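Local coordinates for Galactose/lactose metabolism regulatory protein GAL80 (Saccharomyces cerevisiae, PDB 3BTV) that binds the transcriptional activator GAL4 and so represses the yeast lactose and galactose metabolic genes until an inducing sugar is present, at residues Q148-L153 and E400-L405; Y188-P193 and N238-Q243. The protein carries 1 engineered substitution. One frame throughout, in Å; residues are numbered along the deposited sequence.

Contact 1: Q148-L153 and E400-L405; sequences QTIISL and EGFPTL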
loop_
_atom_site.group_PDB
_atom_site.type_symbol
_atom_site.label_atom_id
_atom_site.label_comp_id
_atom_site.label_asym_id
_atom_site.label_seq_id
_atom_site.Cartn_x
_atom_site.Cartn_y
_atom_site.Cartn_z
ATOM N N GLN B 148 27.580 25.958 -9.610
ATOM C CA GLN B 148 26.270 25.369 -9.827
ATOM C C GLN B 148 26.407 23.864 -9.686
ATOM O O GLN B 148 27.345 23.267 -10.226
ATOM C CB GLN B 148 25.730 25.708 -11.212
ATOM C CG GLN B 148 24.451 24.968 -11.551
ATOM C CD GLN B 148 23.269 25.452 -10.742
ATOM O OE1 GLN B 148 22.702 24.714 -9.931
ATOM N NE2 GLN B 148 22.890 26.704 -10.955
ATOM N N THR B 149 25.476 23.253 -8.960
ATOM C CA THR B 149 25.550 21.823 -8.709
ATOM C C THR B 149 24.463 21.048 -9.449
ATOM O O THR B 149 23.376 21.565 -9.715
ATOM C CB THR B 149 25.461 21.498 -7.202
ATOM O OG1 THR B 149 24.122 21.704 -6.741
ATOM C CG2 THR B 149 26.421 22.374 -6.394
ATOM N N ILE B 150 24.778 19.802 -9.783
ATOM C CA ILE B 150 23.816 18.892 -10.390
ATOM C C ILE B 150 23.834 17.573 -9.622
ATOM O O ILE B 150 24.904 17.081 -9.261
ATOM C CB ILE B 150 24.151 18.625 -11.875
ATOM C CG1 ILE B 150 24.359 19.937 -12.638
ATOM C CG2 ILE B 150 23.061 17.787 -12.551
ATOM C CD1 ILE B 150 25.810 20.197 -13.096
ATOM N N ILE B 151 22.659 17.013 -9.354
ATOM C CA ILE B 151 22.574 15.664 -8.804
ATOM C C ILE B 151 21.975 14.754 -9.873
ATOM O O ILE B 151 21.056 15.154 -10.583
ATOM C CB ILE B 151 21.706 15.597 -7.513
ATOM C CG1 ILE B 151 21.805 14.217 -6.850
ATOM C CG2 ILE B 151 20.246 15.921 -7.805
ATOM C CD1 ILE B 151 23.150 13.983 -6.118
ATOM N N SER B 152 22.487 13.533 -9.981
ATOM C CA SER B 152 21.974 12.579 -10.955
ATOM C C SER B 152 20.644 11.937 -10.534
ATOM O O SER B 152 20.576 10.732 -10.276
ATOM C CB SER B 152 23.004 11.489 -11.232
ATOM O OG SER B 152 22.641 10.753 -12.387
ATOM N N LEU B 153 19.590 12.742 -10.457
ATOM C CA LEU B 153 18.235 12.207 -10.300
ATOM C C LEU B 153 17.620 12.143 -11.709
ATOM O O LEU B 153 16.617 12.793 -12.001
ATOM C CB LEU B 153 17.403 13.084 -9.361
ATOM C CG LEU B 153 17.802 13.025 -7.870
ATOM C CD1 LEU B 153 17.035 14.044 -7.030
ATOM C CD2 LEU B 153 17.587 11.630 -7.290
ATOM N N GLU B 400 11.910 23.013 -16.171
ATOM C CA GLU B 400 13.183 23.590 -16.607
ATOM C C GLU B 400 14.370 23.178 -15.771
ATOM O O GLU B 400 14.239 22.840 -14.595
ATOM C CB GLU B 400 13.106 25.119 -16.543
ATOM C CG GLU B 400 12.447 25.756 -17.734
ATOM C CD GLU B 400 11.298 24.926 -18.249
ATOM O OE1 GLU B 400 11.344 24.536 -19.435
ATOM O OE2 GLU B 400 10.365 24.646 -17.464
ATOM N N GLY B 401 15.542 23.260 -16.385
ATOM C CA GLY B 401 16.788 23.075 -15.678
ATOM C C GLY B 401 17.050 21.617 -15.401
ATOM O O GLY B 401 16.840 20.755 -16.248
ATOM N N PHE B 402 17.490 21.347 -14.186
ATOM C CA PHE B 402 17.927 20.024 -13.796
ATOM C C PHE B 402 18.079 20.074 -12.287
ATOM O O PHE B 402 18.293 21.155 -11.726
ATOM C CB PHE B 402 19.276 19.722 -14.440
ATOM C CG PHE B 402 20.264 20.849 -14.315
ATOM C CD1 PHE B 402 20.474 21.723 -15.370
ATOM C CD2 PHE B 402 20.968 21.049 -13.134
ATOM C CE1 PHE B 402 21.379 22.763 -15.251
ATOM C CE2 PHE B 402 21.874 22.086 -13.015
ATOM C CZ PHE B 402 22.080 22.940 -14.075
ATOM N N PRO B 403 17.974 18.912 -11.626
ATOM C CA PRO B 403 18.024 18.867 -10.165
ATOM C C PRO B 403 19.439 19.136 -9.682
ATOM O O PRO B 403 20.410 18.755 -10.337
ATOM C CB PRO B 403 17.641 17.417 -9.831
ATOM C CG PRO B 403 17.602 16.682 -11.125
ATOM C CD PRO B 403 18.039 17.569 -12.225
ATOM N N THR B 404 19.539 19.776 -8.526
ATOM C CA THR B 404 20.812 20.197 -7.981
ATOM C C THR B 404 21.061 19.487 -6.664
ATOM O O THR B 404 20.241 18.696 -6.204
ATOM C CB THR B 404 20.785 21.699 -7.685
ATOM O OG1 THR B 404 19.931 21.939 -6.558
ATOM C CG2 THR B 404 20.245 22.456 -8.879
ATOM N N LEU B 405 22.190 19.797 -6.039
ATOM C CA LEU B 405 22.495 19.249 -4.724
ATOM C C LEU B 405 21.459 19.650 -3.660
ATOM O O LEU B 405 21.307 18.967 -2.646
ATOM C CB LEU B 405 23.910 19.649 -4.297
ATOM C CG LEU B 405 25.002 18.595 -4.520
ATOM C CD1 LEU B 405 24.785 17.781 -5.800
ATOM C CD2 LEU B 405 26.378 19.243 -4.513
#
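Thr149 and Leu405 cross at about a right angle at the start of a helix, with Leu405 CD2 against Thr149 CB and CG2. Thr149 OG1 sits in the crowded position between backbone N and carbonyl carbon (chi1 73°) and accepts a hydrogen bond from the first helical amide, Leu405 N to Thr149 OG1 2.8 Å, nearly straight at 162°. Thr404, at the N-cap, has its own OG1 hydrogen-bonded to Met406 N and to Val393 O, so two threonines serve successive amides at this helix start. Thr404 N in turn bonds Asp407 OD2, a reciprocal pattern consistent with a capping box.

One residue back, Pro403 O accepts from Ile151 N at 3.0 Å, the donor standing above the carbonyl plane rather than along a lone pair. Ile151 CG2 rests against Pro403 CB at 3.6 Å, the two side chains crossing at about a right angle, while Leu153 CB approaches Pro403 CG. Phe402 meets Ile150 obliquely, Ile150 CG1 to Phe402 CE2 3.3 Å, and presents its ring edge to the carbonyl oxygen of Thr149. Gln148 CG meets the edge of the same ring at Phe402 CZ.

The loop 400-405 thus runs across strand 148-152, an edge strand of the parallel sheet within this chain, and joins helix 405-424 to the border of the Rossmann fold.

Contact 2: Y188-P193 and N238-Q243; sequences YGYERP and NNIPEQ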
loop_
_atom_site.group_PDB
_atom_site.type_symbol
_atom_site.label_atom_id
_atom_site.label_comp_id
_atom_site.label_asym_id
_atom_site.label_seq_id
_atom_site.Cartn_x
_atom_site.Cartn_y
_atom_site.Cartn_z
ATOM N N TYR B 188 18.065 -7.479 -2.867
ATOM C CA TYR B 188 17.963 -7.558 -1.426
ATOM C C TYR B 188 16.922 -8.588 -0.992
ATOM O O TYR B 188 16.226 -8.408 0.006
ATOM C CB TYR B 188 17.639 -6.173 -0.888
ATOM C CG TYR B 188 18.705 -5.150 -1.213
ATOM C CD1 TYR B 188 18.406 -3.977 -1.911
ATOM C CD2 TYR B 188 20.022 -5.368 -0.829
ATOM C CE1 TYR B 188 19.394 -3.044 -2.194
ATOM C CE2 TYR B 188 21.010 -4.456 -1.113
ATOM C CZ TYR B 188 20.705 -3.299 -1.775
ATOM O OH TYR B 188 21.738 -2.421 -2.018
ATOM N N GLY B 189 16.816 -9.661 -1.770
ATOM C CA GLY B 189 15.913 -10.754 -1.466
ATOM C C GLY B 189 16.667 -11.885 -0.789
ATOM O O GLY B 189 17.709 -11.658 -0.176
ATOM N N TYR B 190 16.151 -13.106 -0.907
ATOM C CA TYR B 190 16.752 -14.261 -0.230
ATOM C C TYR B 190 18.094 -14.708 -0.821
ATOM O O TYR B 190 18.692 -15.677 -0.359
ATOM C CB TYR B 190 15.780 -15.440 -0.246
ATOM C CG TYR B 190 14.493 -15.180 0.497
ATOM C CD1 TYR B 190 13.343 -14.774 -0.175
ATOM C CD2 TYR B 190 14.429 -15.341 1.873
ATOM C CE1 TYR B 190 12.161 -14.541 0.515
ATOM C CE2 TYR B 190 13.267 -15.113 2.568
ATOM C CZ TYR B 190 12.132 -14.710 1.889
ATOM O OH TYR B 190 10.971 -14.482 2.588
ATOM N N GLU B 191 18.572 -14.006 -1.839
ATOM C CA GLU B 191 19.780 -14.450 -2.519
ATOM C C GLU B 191 20.679 -13.308 -2.965
ATOM O O GLU B 191 20.215 -12.202 -3.260
ATOM C CB GLU B 191 19.428 -15.316 -3.731
ATOM C CG GLU B 191 18.792 -16.655 -3.399
ATOM C CD GLU B 191 18.154 -17.298 -4.618
ATOM O OE1 GLU B 191 18.074 -16.629 -5.670
ATOM O OE2 GLU B 191 17.730 -18.467 -4.532
ATOM N N ARG B 192 21.975 -13.599 -3.013
ATOM C CA ARG B 192 22.962 -12.666 -3.527
ATOM C C ARG B 192 23.927 -13.421 -4.414
ATOM O O ARG B 192 24.376 -14.503 -4.053
ATOM C CB ARG B 192 23.738 -12.018 -2.386
ATOM C CG ARG B 192 24.765 -10.997 -2.853
ATOM C CD ARG B 192 25.666 -10.589 -1.713
ATOM N NE ARG B 192 24.907 -10.314 -0.496
ATOM C CZ ARG B 192 25.452 -10.239 0.714
ATOM N NH1 ARG B 192 26.755 -10.423 0.863
ATOM N NH2 ARG B 192 24.700 -9.989 1.775
ATOM N N PRO B 193 24.239 -12.859 -5.588
ATOM C CA PRO B 193 25.287 -13.409 -6.457
ATOM C C PRO B 193 26.662 -13.340 -5.793
ATOM O O PRO B 193 27.057 -12.279 -5.310
ATOM C CB PRO B 193 25.244 -12.488 -7.680
ATOM C CG PRO B 193 23.846 -11.941 -7.690
ATOM C CD PRO B 193 23.481 -11.779 -6.241
ATOM N N ASN B 238 14.507 -5.770 8.148
ATOM C CA ASN B 238 15.565 -6.706 7.785
ATOM C C ASN B 238 15.107 -8.096 8.205
ATOM O O ASN B 238 15.595 -8.651 9.180
ATOM C CB ASN B 238 16.908 -6.337 8.432
ATOM C CG ASN B 238 18.050 -7.226 7.956
ATOM O OD1 ASN B 238 17.926 -7.953 6.971
ATOM N ND2 ASN B 238 19.167 -7.176 8.666
ATOM N N ASN B 239 14.136 -8.643 7.481
ATOM C CA ASN B 239 13.637 -9.980 7.769
ATOM C C ASN B 239 14.533 -11.037 7.135
ATOM O O ASN B 239 14.325 -12.233 7.310
ATOM C CB ASN B 239 12.222 -10.148 7.221
ATOM C CG ASN B 239 11.157 -9.550 8.123
ATOM O OD1 ASN B 239 11.399 -9.223 9.290
ATOM N ND2 ASN B 239 9.951 -9.412 7.577
ATOM N N ILE B 240 15.507 -10.584 6.361
ATOM C CA ILE B 240 16.426 -11.480 5.663
ATOM C C ILE B 240 17.861 -11.102 6.019
ATOM O O ILE B 240 18.596 -10.565 5.185
ATOM C CB ILE B 240 16.229 -11.412 4.113
ATOM C CG1 ILE B 240 14.742 -11.544 3.745
ATOM C CG2 ILE B 240 17.060 -12.477 3.410
ATOM C CD1 ILE B 240 14.464 -11.451 2.228
ATOM N N PRO B 241 18.268 -11.384 7.269
ATOM C CA PRO B 241 19.609 -11.026 7.763
ATOM C C PRO B 241 20.717 -11.808 7.065
ATOM O O PRO B 241 21.884 -11.401 7.110
ATOM C CB PRO B 241 19.576 -11.434 9.245
ATOM C CG PRO B 241 18.223 -11.906 9.541
ATOM C CD PRO B 241 17.490 -12.152 8.251
ATOM N N GLU B 242 20.356 -12.926 6.436
ATOM C CA GLU B 242 21.326 -13.793 5.762
ATOM C C GLU B 242 20.826 -14.170 4.376
ATOM O O GLU B 242 19.758 -14.774 4.238
ATOM C CB GLU B 242 21.540 -15.078 6.575
ATOM C CG GLU B 242 22.111 -14.861 7.968
ATOM C CD GLU B 242 23.635 -14.754 7.972
ATOM O OE1 GLU B 242 24.294 -15.389 7.116
ATOM O OE2 GLU B 242 24.178 -14.036 8.839
ATOM N N GLN B 243 21.594 -13.811 3.354
ATOM C CA GLN B 243 21.225 -14.105 1.977
ATOM C C GLN B 243 21.980 -15.332 1.474
ATOM O O GLN B 243 23.093 -15.625 1.929
ATOM C CB GLN B 243 21.548 -12.911 1.084
ATOM C CG GLN B 243 20.622 -11.712 1.272
ATOM C CD GLN B 243 21.023 -10.581 0.370
ATOM O OE1 GLN B 243 22.187 -10.146 0.379
ATOM N NE2 GLN B 243 20.077 -10.107 -0.438
#
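Across the two segments Gln243 OE1 is the most firmly held polar atom, accepting two hydrogen bonds from one guanidinium: Arg192 NE and Arg192 NH2 both lie 2.9 Å from Gln243 OE1. The setting is a small mixed sheet in which strand 191-193 runs parallel to strand 242-246, and the glutamine side chain bridges from the second strand to the loop that leads into the first. The grip is side-on. OE1 sits at the guanidinium edge and in its plane, with NH2 in the carbonyl plane of the amide and NE 30° above it. The guanidinium and amide planes are themselves turned 59° apart. Arg192 reaches this position with CG anti to its backbone N and a bend at chi3. Tyr201 adds a cation-pi contact and Pro258 O a further acceptor for NH2, which fix the arginine from outside the pair.

The other end of the same amide is a donor. With CG beside the backbone N and the chain extended beyond it, Gln243 NE2 reaches Gly189 O at 2.8 Å, almost straight and close to the amide plane; Trp187 O takes a hydrogen bond from NE2 too. Both ends being engaged, the rotation of the carboxamide is set, and the positive charge of Arg192 would be expected to polarise its carbonyl further.

Beside this polar pair lies an apolar contact. Tyr190 turns its CB away, but its ring end comes back to meet Ile240, and Tyr190 also packs on Thr302 of the second subunit. Ile240 points toward the loop, its CG2 near Gly189 O, and the extended CG1 arm places CD1 over the centre of the Tyr190 ring, a CH-pi contact at 3.8 Å from CD1 to the ring centroid.

In the fold
Contact 1 lies in the core and contact 2 farther out, partly exposed; their centres are 33 Å apart and their nearest atoms about 16 Å, without touching. Along the chain contact 2 is nested inside the loop that contact 1 closes, and the two share no element. Contact 1 ties the edge of the Rossmann sheet to helix 405-424, late in the chain. Fully buried, it is mainly apolar, with two hydrogen bonds that each engage backbone. Contact 2 joins neighbouring strands of the small three-stranded sheet through a charged arginine and a carboxamide; its Tyr190 and Asn239 lie against the second subunit, which contact 1 does not touch.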